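Local coordinates for protein aldehyde dehydrogenase 12 (PDB 6D97) that catalyses the NAD+-dependent oxidation of L-glutamate gamma-semialdehyde to glutamate, the last step of proline catabolism in plants, at residues 136-141 with 196-201; 295-300 with 330-335; 364-369 with 434-439; 369-374 with 406-411. One frame throughout, in Å; residues are numbered along the deposited sequence.

Contact 1 of 4, residues 136-141 with 196-201; sequences RVSPKS and TPFNFP. With NAD (nicotinamide-adenine-dinucleotide), chain E.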
loop_
_atom_site.group_PDB
_atom_site.type_symbol
_atom_site.label_atom_id
_atom_site.label_comp_id
_atom_site.label_asym_id
_atom_site.label_seq_id
_atom_site.Cartn_x
_atom_site.Cartn_y
_atom_site.Cartn_z
ATOM N N ARG A 136 30.346 -11.031 26.895
ATOM C CA ARG A 136 31.762 -11.373 26.986
ATOM C C ARG A 136 32.584 -10.728 25.879
ATOM O O ARG A 136 33.752 -10.404 26.089
ATOM C CB ARG A 136 31.951 -12.891 26.967
ATOM C CG ARG A 136 31.350 -13.665 28.143
ATOM C CD ARG A 136 31.920 -13.238 29.490
ATOM N NE ARG A 136 33.380 -13.249 29.511
ATOM C CZ ARG A 136 34.125 -14.320 29.761
ATOM N NH1 ARG A 136 33.559 -15.490 30.013
ATOM N NH2 ARG A 136 35.445 -14.221 29.752
ATOM N N VAL A 137 32.005 -10.532 24.702
ATOM C CA VAL A 137 32.753 -10.034 23.555
ATOM C C VAL A 137 32.494 -8.555 23.296
ATOM O O VAL A 137 33.408 -7.831 22.905
ATOM C CB VAL A 137 32.453 -10.885 22.301
ATOM C CG1 VAL A 137 32.995 -12.274 22.491
ATOM C CG2 VAL A 137 30.958 -10.938 22.028
ATOM N N SER A 138 31.264 -8.092 23.491
ATOM C CA SER A 138 30.904 -6.683 23.342
ATOM C C SER A 138 30.352 -6.211 24.680
ATOM O O SER A 138 29.129 -6.159 24.869
ATOM C CB SER A 138 29.900 -6.469 22.210
ATOM O OG SER A 138 29.589 -5.097 22.060
ATOM N N PRO A 139 31.227 -5.850 25.620
ATOM C CA PRO A 139 30.803 -5.638 27.012
ATOM C C PRO A 139 29.736 -4.563 27.149
ATOM O O PRO A 139 29.889 -3.434 26.674
ATOM C CB PRO A 139 32.107 -5.238 27.715
ATOM C CG PRO A 139 33.174 -5.875 26.880
ATOM C CD PRO A 139 32.688 -5.755 25.470
ATOM N N LYS A 140 28.643 -4.942 27.805
ATOM C CA LYS A 140 27.507 -4.079 28.087
ATOM C C LYS A 140 26.732 -4.747 29.213
ATOM O O LYS A 140 26.973 -5.909 29.545
ATOM C CB LYS A 140 26.639 -3.874 26.845
ATOM C CG LYS A 140 26.068 -5.168 26.293
ATOM C CD LYS A 140 25.215 -4.927 25.059
ATOM C CE LYS A 140 26.071 -4.682 23.823
ATOM N NZ LYS A 140 25.251 -4.552 22.583
ATOM N N SER A 141 25.801 -4.002 29.804
ATOM C CA SER A 141 25.033 -4.553 30.912
ATOM C C SER A 141 24.200 -5.745 30.443
ATOM O O SER A 141 23.931 -5.921 29.251
ATOM C CB SER A 141 24.128 -3.487 31.528
ATOM O OG SER A 141 22.986 -3.252 30.723
ATOM N N THR A 196 29.096 -6.366 9.271
ATOM C CA THR A 196 28.545 -5.741 10.464
ATOM C C THR A 196 29.613 -5.540 11.530
ATOM O O THR A 196 30.643 -6.224 11.526
ATOM C CB THR A 196 27.391 -6.577 11.040
ATOM O OG1 THR A 196 27.910 -7.738 11.696
ATOM C CG2 THR A 196 26.443 -7.001 9.942
ATOM N N PRO A 197 29.389 -4.600 12.481
ATOM C CA PRO A 197 30.457 -4.220 13.413
ATOM C C PRO A 197 30.406 -4.933 14.757
ATOM O O PRO A 197 29.673 -5.909 14.942
ATOM C CB PRO A 197 30.216 -2.718 13.589
ATOM C CG PRO A 197 28.716 -2.625 13.585
ATOM C CD PRO A 197 28.214 -3.723 12.645
ATOM N N PHE A 198 31.178 -4.419 15.717
ATOM C CA PHE A 198 31.382 -5.128 16.974
ATOM C C PHE A 198 30.246 -4.917 17.967
ATOM O O PHE A 198 29.999 -5.790 18.806
ATOM C CB PHE A 198 32.698 -4.684 17.618
ATOM C CG PHE A 198 32.615 -3.353 18.317
ATOM C CD1 PHE A 198 32.813 -2.175 17.614
ATOM C CD2 PHE A 198 32.332 -3.279 19.674
ATOM C CE1 PHE A 198 32.734 -0.956 18.249
ATOM C CE2 PHE A 198 32.249 -2.060 20.313
ATOM C CZ PHE A 198 32.451 -0.897 19.600
ATOM N N ASN A 199 29.554 -3.777 17.908
ATOM C CA ASN A 199 28.794 -3.339 19.075
ATOM C C ASN A 199 27.468 -4.075 19.241
ATOM O O ASN A 199 26.981 -4.200 20.368
ATOM C CB ASN A 199 28.575 -1.827 19.022
ATOM C CG ASN A 199 27.834 -1.381 17.785
ATOM O OD1 ASN A 199 27.980 -1.962 16.711
ATOM N ND2 ASN A 199 27.031 -0.336 17.931
ATOM N N PHE A 200 26.872 -4.578 18.159
ATOM C CA PHE A 200 25.664 -5.402 18.244
ATOM C C PHE A 200 25.960 -6.739 17.579
ATOM O O PHE A 200 25.669 -6.933 16.388
ATOM C CB PHE A 200 24.463 -4.704 17.609
ATOM C CG PHE A 200 23.961 -3.523 18.398
ATOM C CD1 PHE A 200 23.130 -3.707 19.495
ATOM C CD2 PHE A 200 24.324 -2.232 18.048
ATOM C CE1 PHE A 200 22.671 -2.628 20.227
ATOM C CE2 PHE A 200 23.865 -1.147 18.775
ATOM C CZ PHE A 200 23.039 -1.346 19.866
ATOM N N PRO A 201 26.532 -7.696 18.316
ATOM C CA PRO A 201 27.003 -8.940 17.685
ATOM C C PRO A 201 25.890 -9.856 17.201
ATOM O O PRO A 201 26.184 -10.820 16.481
ATOM C CB PRO A 201 27.820 -9.612 18.800
ATOM C CG PRO A 201 28.038 -8.551 19.845
ATOM C CD PRO A 201 26.853 -7.648 19.751
HETATM P PA NAD E . 34.333 -0.596 11.007
HETATM O O1A NAD E . 34.079 0.222 9.700
HETATM O O2A NAD E . 35.616 -0.519 11.676
HETATM O O5B NAD E . 34.290 -2.072 10.967
HETATM C C5B NAD E . 33.064 -2.726 10.747
HETATM C C4B NAD E . 33.181 -3.997 9.911
HETATM O O4B NAD E . 33.646 -3.749 8.595
HETATM C C3B NAD E . 34.050 -5.040 10.534
HETATM O O3B NAD E . 33.522 -6.295 10.342
HETATM C C2B NAD E . 35.311 -4.881 9.799
HETATM O O2B NAD E . 36.032 -6.054 9.802
HETATM C C1B NAD E . 34.807 -4.523 8.451
HETATM N N9A NAD E . 35.743 -3.808 7.608
HETATM C C8A NAD E . 36.654 -2.832 7.967
HETATM N N7A NAD E . 37.302 -2.413 6.875
HETATM C C5A NAD E . 36.824 -3.095 5.760
HETATM C C6A NAD E . 37.106 -3.077 4.407
HETATM N N6A NAD E . 38.117 -2.188 3.906
HETATM N N1A NAD E . 36.445 -3.886 3.566
HETATM C C2A NAD E . 35.484 -4.737 4.007
HETATM N N3A NAD E . 35.177 -4.784 5.329
HETATM C C4A NAD E . 35.818 -3.988 6.210
HETATM O O3 NAD E . 33.486 -0.364 12.184
HETATM P PN NAD E . 33.953 0.195 13.596
HETATM O O1N NAD E . 32.587 0.467 14.325
HETATM O O2N NAD E . 34.702 -0.843 14.380
HETATM O O5D NAD E . 34.726 1.485 13.535
#
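The backbone carbonyl of N199 is the point on which the end of helix 124-137 and the loop 196-201 converge. K140 supplies the firm bond: its NZ lies 2.8 Å from N199 O, almost straight along the C=O axis (165°). The chain starts from the crowded position between backbone N and carbonyl carbon (chi1 60°) and bends once more at chi3, so the ammonium reaches the oxygen. A salt bridge from NZ to E148 of helix 142-157 gives this charge a second partner. S138, the first residue to leave the helix, holds OG anti to its backbone N. S138 OG sits 3.2 Å from N199 O and 3.4 Å from F198 O. Close packing continues on the carbon side, where S138 CB rests 3.7 Å from P201 CG. The margins are slacker. V137 CG2 approaches the same P201 CG only to 4.4 Å, and the ring of F200, partly exposed, crosses the lysine chain at about a right angle with NZ set obliquely to it. The F198 ring lies toward the cofactor on its CD1 side: CB of N199 lies over the centre of one ring face, and the NAD phosphate oxygen O2N is near the ring plane at its edge. At the end of strand 191-196, T196 O accepts a bond from the ribose O3B of NAD at 3.1 Å. A loop leaving the central strand of a parallel sheet to meet the dinucleotide is the hallmark of a Rossmann-type NAD-binding domain, here in its aldehyde dehydrogenase form.

Contact 2 of 4, residues 295-300 with 330-335; sequences AGFDWK and AQSVLF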
loop_
_atom_site.group_PDB
_atom_site.type_symbol
_atom_site.label_atom_id
_atom_site.label_comp_id
_atom_site.label_asym_id
_atom_site.label_seq_id
_atom_site.Cartn_x
_atom_site.Cartn_y
_atom_site.Cartn_z
ATOM N N ALA A 295 28.254 5.754 10.293
ATOM C CA ALA A 295 28.316 6.371 11.601
ATOM C C ALA A 295 27.178 7.373 11.781
ATOM O O ALA A 295 26.415 7.689 10.857
ATOM C CB ALA A 295 29.668 7.056 11.806
ATOM N N GLY A 296 27.070 7.869 13.007
ATOM C CA GLY A 296 26.125 8.919 13.320
ATOM C C GLY A 296 26.648 9.830 14.413
ATOM O O GLY A 296 27.242 9.358 15.380
ATOM N N PHE A 297 26.457 11.139 14.253
ATOM C CA PHE A 297 26.624 12.106 15.330
ATOM C C PHE A 297 25.239 12.609 15.682
ATOM O O PHE A 297 24.743 13.582 15.100
ATOM C CB PHE A 297 27.580 13.240 14.919
ATOM C CG PHE A 297 28.006 14.092 16.059
ATOM C CD1 PHE A 297 29.081 13.734 16.846
ATOM C CD2 PHE A 297 27.305 15.236 16.372
ATOM C CE1 PHE A 297 29.457 14.519 17.928
ATOM C CE2 PHE A 297 27.678 16.022 17.448
ATOM C CZ PHE A 297 28.756 15.665 18.223
ATOM N N ASP A 298 24.615 11.963 16.664
ATOM C CA ASP A 298 23.188 12.125 16.953
ATOM C C ASP A 298 22.956 13.190 18.021
ATOM O O ASP A 298 23.685 13.259 19.021
ATOM C CB ASP A 298 22.631 10.776 17.393
ATOM C CG ASP A 298 23.189 9.639 16.555
ATOM O OD1 ASP A 298 23.128 9.721 15.329
ATOM O OD2 ASP A 298 23.656 8.646 17.121
ATOM N N TRP A 299 21.965 14.035 17.779
ATOM C CA TRP A 299 21.693 15.190 18.609
ATOM C C TRP A 299 20.365 15.022 19.328
ATOM O O TRP A 299 19.466 14.315 18.861
ATOM C CB TRP A 299 21.681 16.503 17.788
ATOM C CG TRP A 299 20.903 16.464 16.500
ATOM C CD1 TRP A 299 21.402 16.253 15.243
ATOM C CD2 TRP A 299 19.497 16.671 16.341
ATOM N NE1 TRP A 299 20.387 16.303 14.318
ATOM C CE2 TRP A 299 19.207 16.556 14.966
ATOM C CE3 TRP A 299 18.450 16.933 17.231
ATOM C CZ2 TRP A 299 17.917 16.695 14.462
ATOM C CZ3 TRP A 299 17.173 17.065 16.732
ATOM C CH2 TRP A 299 16.915 16.946 15.359
ATOM N N LYS A 300 20.261 15.674 20.483
ATOM C CA LYS A 300 19.011 15.832 21.209
ATOM C C LYS A 300 18.801 17.314 21.448
ATOM O O LYS A 300 19.699 17.998 21.954
ATOM C CB LYS A 300 19.019 15.073 22.537
ATOM C CG LYS A 300 17.779 15.305 23.378
ATOM C CD LYS A 300 17.796 14.441 24.625
ATOM C CE LYS A 300 17.455 12.993 24.302
ATOM N NZ LYS A 300 17.897 12.059 25.376
ATOM N N ALA A 330 23.805 6.619 19.809
ATOM C CA ALA A 330 24.026 7.219 21.118
ATOM C C ALA A 330 24.005 8.744 21.045
ATOM O O ALA A 330 24.401 9.355 20.047
ATOM C CB ALA A 330 25.351 6.738 21.709
ATOM N N GLN A 331 23.524 9.353 22.128
ATOM C CA GLN A 331 23.461 10.806 22.258
ATOM C C GLN A 331 24.874 11.375 22.326
ATOM O O GLN A 331 25.604 11.135 23.293
ATOM C CB GLN A 331 22.656 11.167 23.503
ATOM C CG GLN A 331 22.689 12.633 23.897
ATOM C CD GLN A 331 21.702 12.947 25.009
ATOM O OE1 GLN A 331 20.553 12.508 24.969
ATOM N NE2 GLN A 331 22.149 13.699 26.012
ATOM N N SER A 332 25.269 12.125 21.294
ATOM C CA SER A 332 26.595 12.723 21.238
ATOM C C SER A 332 26.603 14.223 21.491
ATOM O O SER A 332 27.655 14.766 21.843
ATOM C CB SER A 332 27.250 12.451 19.875
ATOM O OG SER A 332 27.579 11.079 19.725
ATOM N N VAL A 333 25.475 14.903 21.315
ATOM C CA VAL A 333 25.391 16.323 21.630
ATOM C C VAL A 333 23.992 16.619 22.157
ATOM O O VAL A 333 23.008 16.004 21.734
ATOM C CB VAL A 333 25.747 17.200 20.409
ATOM C CG1 VAL A 333 24.791 16.943 19.273
ATOM C CG2 VAL A 333 25.758 18.680 20.789
ATOM N N LEU A 334 23.917 17.558 23.101
ATOM C CA LEU A 334 22.667 17.960 23.732
ATOM C C LEU A 334 22.528 19.471 23.615
ATOM O O LEU A 334 23.335 20.213 24.183
ATOM C CB LEU A 334 22.634 17.523 25.202
ATOM C CG LEU A 334 21.372 17.794 26.024
ATOM C CD1 LEU A 334 20.207 17.006 25.464
ATOM C CD2 LEU A 334 21.590 17.438 27.483
ATOM N N PHE A 335 21.519 19.925 22.868
ATOM C CA PHE A 335 21.185 21.345 22.756
ATOM C C PHE A 335 20.128 21.658 23.813
ATOM O O PHE A 335 18.951 21.334 23.641
ATOM C CB PHE A 335 20.676 21.689 21.358
ATOM C CG PHE A 335 21.659 21.401 20.254
ATOM C CD1 PHE A 335 22.591 22.351 19.866
ATOM C CD2 PHE A 335 21.630 20.189 19.582
ATOM C CE1 PHE A 335 23.489 22.091 18.844
ATOM C CE2 PHE A 335 22.521 19.924 18.558
ATOM C CZ PHE A 335 23.452 20.876 18.188
HETATM O O HOH W 1 26.033 9.949 18.086
#
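K300 sends a long side chain alongside its partner strand, with CG anti to the backbone N (chi1 175°). CB and CG run beside the CD1 methyl of L334, CG at 3.6 Å, the two side chains pointing the same way. CD still touches that methyl but has already drawn close to Q331 OE1; the chain then bends at chi3, bringing CE nearer to this oxygen. At the tip, NZ donates to Q331 OE1 at 2.7 Å, nearly along the amide C=O axis, and forms a salt bridge with D319. An alanine here would probably leave Q331 OE1 and D319 without their shared cation and remove the CG and CD methylenes that lie along the L334 methyl. The backbones pair in parallel: K300 N donates to V333 O (3.0 Å), and F335 N to K300 O (2.8 Å). On the side bearing W299 and V333, W299 CB meets V333 CG1 and lies in plane at the edge of the F335 ring. Further toward the start, S332 CB sits over a face of F297 in a CH-pi contact, 3.8 Å from the ring centroid, and a water accepts from D298 N at 2.8 Å while also bonded to S332 OG. Strands 298-302 and 331-337 form a beta-alpha-beta unit with helix 309-321, which packs against K300 and Q331; strand 463-467 flanks the first strand and strand 437-443 the second.

Contact 3 of 4, residues 364-369 with 434-439; sequences GPVLTV and FGPFQV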
loop_
_atom_site.group_PDB
_atom_site.type_symbol
_atom_site.label_atom_id
_atom_site.label_comp_id
_atom_site.label_asym_id
_atom_site.label_seq_id
_atom_site.Cartn_x
_atom_site.Cartn_y
_atom_site.Cartn_z
ATOM N N GLY A 364 32.054 0.544 30.924
ATOM C CA GLY A 364 32.985 -0.514 30.613
ATOM C C GLY A 364 33.956 -0.248 29.484
ATOM O O GLY A 364 34.138 0.885 29.026
ATOM N N PRO A 365 34.608 -1.318 29.020
ATOM C CA PRO A 365 35.609 -1.184 27.954
ATOM C C PRO A 365 35.023 -0.538 26.707
ATOM O O PRO A 365 33.852 -0.727 26.369
ATOM C CB PRO A 365 36.035 -2.633 27.683
ATOM C CG PRO A 365 35.645 -3.389 28.910
ATOM C CD PRO A 365 34.420 -2.717 29.435
ATOM N N VAL A 366 35.859 0.250 26.035
ATOM C CA VAL A 366 35.498 0.957 24.810
ATOM C C VAL A 366 36.385 0.383 23.716
ATOM O O VAL A 366 37.585 0.684 23.651
ATOM C CB VAL A 366 35.673 2.472 24.940
ATOM C CG1 VAL A 366 35.277 3.150 23.652
ATOM C CG2 VAL A 366 34.847 2.993 26.105
ATOM N N LEU A 367 35.798 -0.439 22.846
ATOM C CA LEU A 367 36.595 -1.342 22.026
ATOM C C LEU A 367 37.291 -0.650 20.859
ATOM O O LEU A 367 38.211 -1.233 20.279
ATOM C CB LEU A 367 35.719 -2.486 21.505
ATOM C CG LEU A 367 35.091 -3.423 22.541
ATOM C CD1 LEU A 367 34.726 -4.765 21.919
ATOM C CD2 LEU A 367 36.016 -3.611 23.732
ATOM N N THR A 368 36.892 0.573 20.499
ATOM C CA THR A 368 37.484 1.227 19.339
ATOM C C THR A 368 38.029 2.622 19.625
ATOM O O THR A 368 38.465 3.299 18.685
ATOM C CB THR A 368 36.479 1.304 18.181
ATOM O OG1 THR A 368 35.318 2.033 18.596
ATOM C CG2 THR A 368 36.077 -0.089 17.732
ATOM N N VAL A 369 38.022 3.081 20.876
ATOM C CA VAL A 369 38.643 4.354 21.236
ATOM C C VAL A 369 39.418 4.145 22.530
ATOM O O VAL A 369 38.848 3.701 23.532
ATOM C CB VAL A 369 37.623 5.495 21.415
ATOM C CG1 VAL A 369 38.340 6.845 21.483
ATOM C CG2 VAL A 369 36.599 5.492 20.299
ATOM N N PHE A 434 33.207 7.116 19.709
ATOM C CA PHE A 434 32.433 5.900 19.946
ATOM C C PHE A 434 32.745 5.397 21.356
ATOM O O PHE A 434 33.267 4.304 21.572
ATOM C CB PHE A 434 32.692 4.848 18.878
ATOM C CG PHE A 434 31.471 4.016 18.565
ATOM C CD1 PHE A 434 30.311 4.630 18.106
ATOM C CD2 PHE A 434 31.455 2.653 18.762
ATOM C CE1 PHE A 434 29.170 3.883 17.850
ATOM C CE2 PHE A 434 30.316 1.910 18.501
ATOM C CZ PHE A 434 29.177 2.531 18.048
ATOM N N GLY A 435 32.398 6.243 22.338
ATOM C CA GLY A 435 32.611 5.988 23.742
ATOM C C GLY A 435 31.652 6.789 24.592
ATOM O O GLY A 435 30.796 7.518 24.080
ATOM N N PRO A 436 31.788 6.687 25.931
ATOM C CA PRO A 436 30.851 7.398 26.833
ATOM C C PRO A 436 31.219 8.880 26.956
ATOM O O PRO A 436 31.859 9.334 27.911
ATOM C CB PRO A 436 31.023 6.643 28.155
ATOM C CG PRO A 436 32.400 5.911 28.055
ATOM C CD PRO A 436 32.935 6.113 26.657
ATOM N N PHE A 437 30.781 9.661 25.971
ATOM C CA PHE A 437 31.234 11.042 25.843
ATOM C C PHE A 437 30.195 11.819 25.051
ATOM O O PHE A 437 29.772 11.377 23.974
ATOM C CB PHE A 437 32.608 11.134 25.160
ATOM C CG PHE A 437 33.182 12.529 25.115
ATOM C CD1 PHE A 437 32.804 13.421 24.125
ATOM C CD2 PHE A 437 34.083 12.960 26.074
ATOM C CE1 PHE A 437 33.319 14.715 24.097
ATOM C CE2 PHE A 437 34.597 14.258 26.038
ATOM C CZ PHE A 437 34.208 15.125 25.054
ATOM N N GLN A 438 29.812 12.989 25.556
ATOM C CA GLN A 438 28.868 13.841 24.857
ATOM C C GLN A 438 29.254 15.300 25.066
ATOM O O GLN A 438 29.926 15.658 26.038
ATOM C CB GLN A 438 27.426 13.629 25.349
ATOM C CG GLN A 438 27.231 13.871 26.837
ATOM C CD GLN A 438 25.776 13.873 27.227
ATOM O OE1 GLN A 438 24.920 14.347 26.485
ATOM N NE2 GLN A 438 25.490 13.380 28.406
ATOM N N VAL A 439 28.788 16.150 24.156
ATOM C CA VAL A 439 28.913 17.595 24.282
ATOM C C VAL A 439 27.545 18.156 24.655
ATOM O O VAL A 439 26.517 17.742 24.103
ATOM C CB VAL A 439 29.451 18.237 22.990
ATOM C CG1 VAL A 439 29.496 19.755 23.104
ATOM C CG2 VAL A 439 30.830 17.674 22.665
HETATM O O HOH W 2 34.137 1.834 20.843
#
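The F434 ring, the flat group that segment 434-439 offers to the loop 364-369, meets T368 obliquely: OG1 of T368 is 3.9 Å from F434 CD2 and about as far from CB. N199, from the loop that contacts NAD, touches the same ring. F434 gets its place from an unusual first torsion (chi1 -146°), away from a staggered position. The puckered pyrrolidine of P436 is approached at its CD corner, where V366 CG2 arrives tip to tip at 3.7 Å; M374 of helix 371-382 packs on this proline too. V366 is the main apolar plug. Its CG1, anti to the backbone N, is pressed to 3.1 Å from F434 O, a tight fit, and is 3.9 Å from G435 CA. A side chain at G435 would crowd that methyl and collide with P436 CD. V369 CG2 adds a looser contact with F434 CB at 4.2 Å. P436 is the centre of an inverse gamma turn, after which the chain enters strand 437-443. A water makes the polar link: T368 OG1 donates to it at 2.5 Å, and it in turn donates to F434 O at 2.7 Å. The mix of apolar packing, chiefly V366 against P436, and one water bridge is consistent with a loop held to the F-G-P sequence beside the cofactor, which T368 touches.

Contact 4 of 4, residues 369-374 with 406-411; sequences VTTEAM and GAMKPT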
loop_
_atom_site.group_PDB
_atom_site.type_symbol
_atom_site.label_atom_id
_atom_site.label_comp_id
_atom_site.label_asym_id
_atom_site.label_seq_id
_atom_site.Cartn_x
_atom_site.Cartn_y
_atom_site.Cartn_z
ATOM N N VAL A 369 38.022 3.081 20.876
ATOM C CA VAL A 369 38.643 4.354 21.236
ATOM C C VAL A 369 39.418 4.145 22.530
ATOM O O VAL A 369 38.848 3.701 23.532
ATOM C CB VAL A 369 37.623 5.495 21.415
ATOM C CG1 VAL A 369 38.340 6.845 21.483
ATOM C CG2 VAL A 369 36.599 5.492 20.299
ATOM N N THR A 370 40.710 4.462 22.513
ATOM C CA THR A 370 41.518 4.320 23.714
ATOM C C THR A 370 41.204 5.434 24.710
ATOM O O THR A 370 40.601 6.458 24.373
ATOM C CB THR A 370 43.008 4.346 23.373
ATOM O OG1 THR A 370 43.360 5.643 22.873
ATOM C CG2 THR A 370 43.332 3.296 22.323
ATOM N N THR A 371 41.631 5.215 25.957
ATOM C CA THR A 371 41.467 6.236 26.987
ATOM C C THR A 371 42.216 7.511 26.621
ATOM O O THR A 371 41.690 8.619 26.791
ATOM C CB THR A 371 41.950 5.707 28.340
ATOM O OG1 THR A 371 41.304 4.463 28.635
ATOM C CG2 THR A 371 41.626 6.707 29.438
ATOM N N GLU A 372 43.446 7.372 26.116
ATOM C CA GLU A 372 44.220 8.540 25.704
ATOM C C GLU A 372 43.502 9.323 24.614
ATOM O O GLU A 372 43.465 10.557 24.651
ATOM C CB GLU A 372 45.609 8.117 25.224
ATOM N N ALA A 373 42.918 8.621 23.639
ATOM C CA ALA A 373 42.214 9.304 22.559
ATOM C C ALA A 373 41.025 10.094 23.088
ATOM O O ALA A 373 40.740 11.201 22.615
ATOM C CB ALA A 373 41.759 8.292 21.507
ATOM N N MET A 374 40.319 9.540 24.074
ATOM C CA MET A 374 39.162 10.230 24.631
ATOM C C MET A 374 39.585 11.411 25.497
ATOM O O MET A 374 38.946 12.470 25.463
ATOM C CB MET A 374 38.306 9.250 25.432
ATOM C CG MET A 374 37.407 8.369 24.581
ATOM S SD MET A 374 36.402 7.213 25.535
ATOM C CE MET A 374 37.531 5.831 25.705
ATOM N N GLY A 406 39.510 1.519 25.589
ATOM C CA GLY A 406 39.342 2.624 26.502
ATOM C C GLY A 406 38.590 2.230 27.757
ATOM O O GLY A 406 37.851 1.247 27.792
ATOM N N ALA A 407 38.795 3.024 28.809
ATOM C CA ALA A 407 38.145 2.790 30.101
ATOM C C ALA A 407 37.956 4.159 30.757
ATOM O O ALA A 407 38.804 4.620 31.524
ATOM C CB ALA A 407 38.956 1.850 30.981
ATOM N N MET A 408 36.829 4.791 30.447
ATOM C CA MET A 408 36.559 6.166 30.836
ATOM C C MET A 408 35.283 6.252 31.658
ATOM O O MET A 408 34.321 5.515 31.419
ATOM C CB MET A 408 36.430 7.067 29.603
ATOM C CG MET A 408 37.752 7.496 28.995
ATOM S SD MET A 408 38.611 8.709 30.014
ATOM C CE MET A 408 37.404 10.032 30.055
ATOM N N LYS A 409 35.282 7.161 32.626
ATOM C CA LYS A 409 34.044 7.525 33.289
ATOM C C LYS A 409 33.150 8.280 32.306
ATOM O O LYS A 409 33.649 8.933 31.385
ATOM C CB LYS A 409 34.324 8.395 34.512
ATOM C CG LYS A 409 35.119 7.715 35.618
ATOM C CD LYS A 409 35.392 8.681 36.763
ATOM C CE LYS A 409 36.105 7.993 37.917
ATOM N NZ LYS A 409 36.445 8.951 39.006
ATOM N N PRO A 410 31.829 8.200 32.474
ATOM C CA PRO A 410 30.924 8.944 31.587
ATOM C C PRO A 410 31.250 10.428 31.616
ATOM O O PRO A 410 31.322 11.044 32.682
ATOM C CB PRO A 410 29.535 8.658 32.169
ATOM C CG PRO A 410 29.695 7.379 32.904
ATOM C CD PRO A 410 31.093 7.392 33.459
ATOM N N THR A 411 31.453 10.996 30.434
ATOM C CA THR A 411 31.962 12.351 30.301
ATOM C C THR A 411 31.009 13.212 29.485
ATOM O O THR A 411 30.499 12.787 28.442
ATOM C CB THR A 411 33.346 12.351 29.651
ATOM O OG1 THR A 411 34.251 11.587 30.459
ATOM C CG2 THR A 411 33.869 13.776 29.503
#
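Helix 371-382 opens with an N-cap, and the residues just inside that cap pack against the run leading into strand 411-414. T370 is the cap itself: its OG1 accepts from A373 N at 3.1 Å (157°), while its CB points away from segment 406-411. T371 divides its two branches between different tasks. OG1, anti to the carbonyl carbon, takes the N-H of A407 at 2.9 Å with an angle of 147°; CG2, anti to the backbone N, crosses M408 obliquely and ends 3.7 Å from its SD. A valine here would probably lose the only settled hydrogen bond between the segments, leaving A407 N without this acceptor. M374, one helical turn on, and M408 slide past one another in opposite directions. The M374 chain runs straight as far as SD and turns at chi3, so both SD and the CE methyl come to 3.7 Å from M408 CG. M408 bends at chi2 as well as chi3, folding its own sulfur back toward the threonine methyl. Between these side chains and the backbone sits G406, packed too closely for a side chain: a CB there would run into V369 O and the M374 methyl. I433 and P436 also border M374, on the side of the chain that leads into strand 437-443. G406 CA lies 3.2 Å from V369 O in a C-H...O contact.

Overall arrangement
Along the chain, contact 1 comes first, then contact 2, then contacts 3 and 4, whose shared residue V369 joins loop 364-369 to helix 371-382; segment 406-411 precedes 434-439, so contact 4 closes within the span of contact 3. Their centres lie about 6 Å apart. Contacts 2 to 4 reach one seven-stranded sheet, in which strands 411-414, 437-443, 331-337 and 298-302 are successive neighbours; Q331 and Q438 probably add a side-chain bond between contacts 2 and 3. Contact 1 lies at the end of strand 191-196 of the parallel NAD-binding sheet. About 13 Å between centres, contacts 1 and 3 meet where F198 packs on L367 and T368, so loops of both domains flank the cofactor.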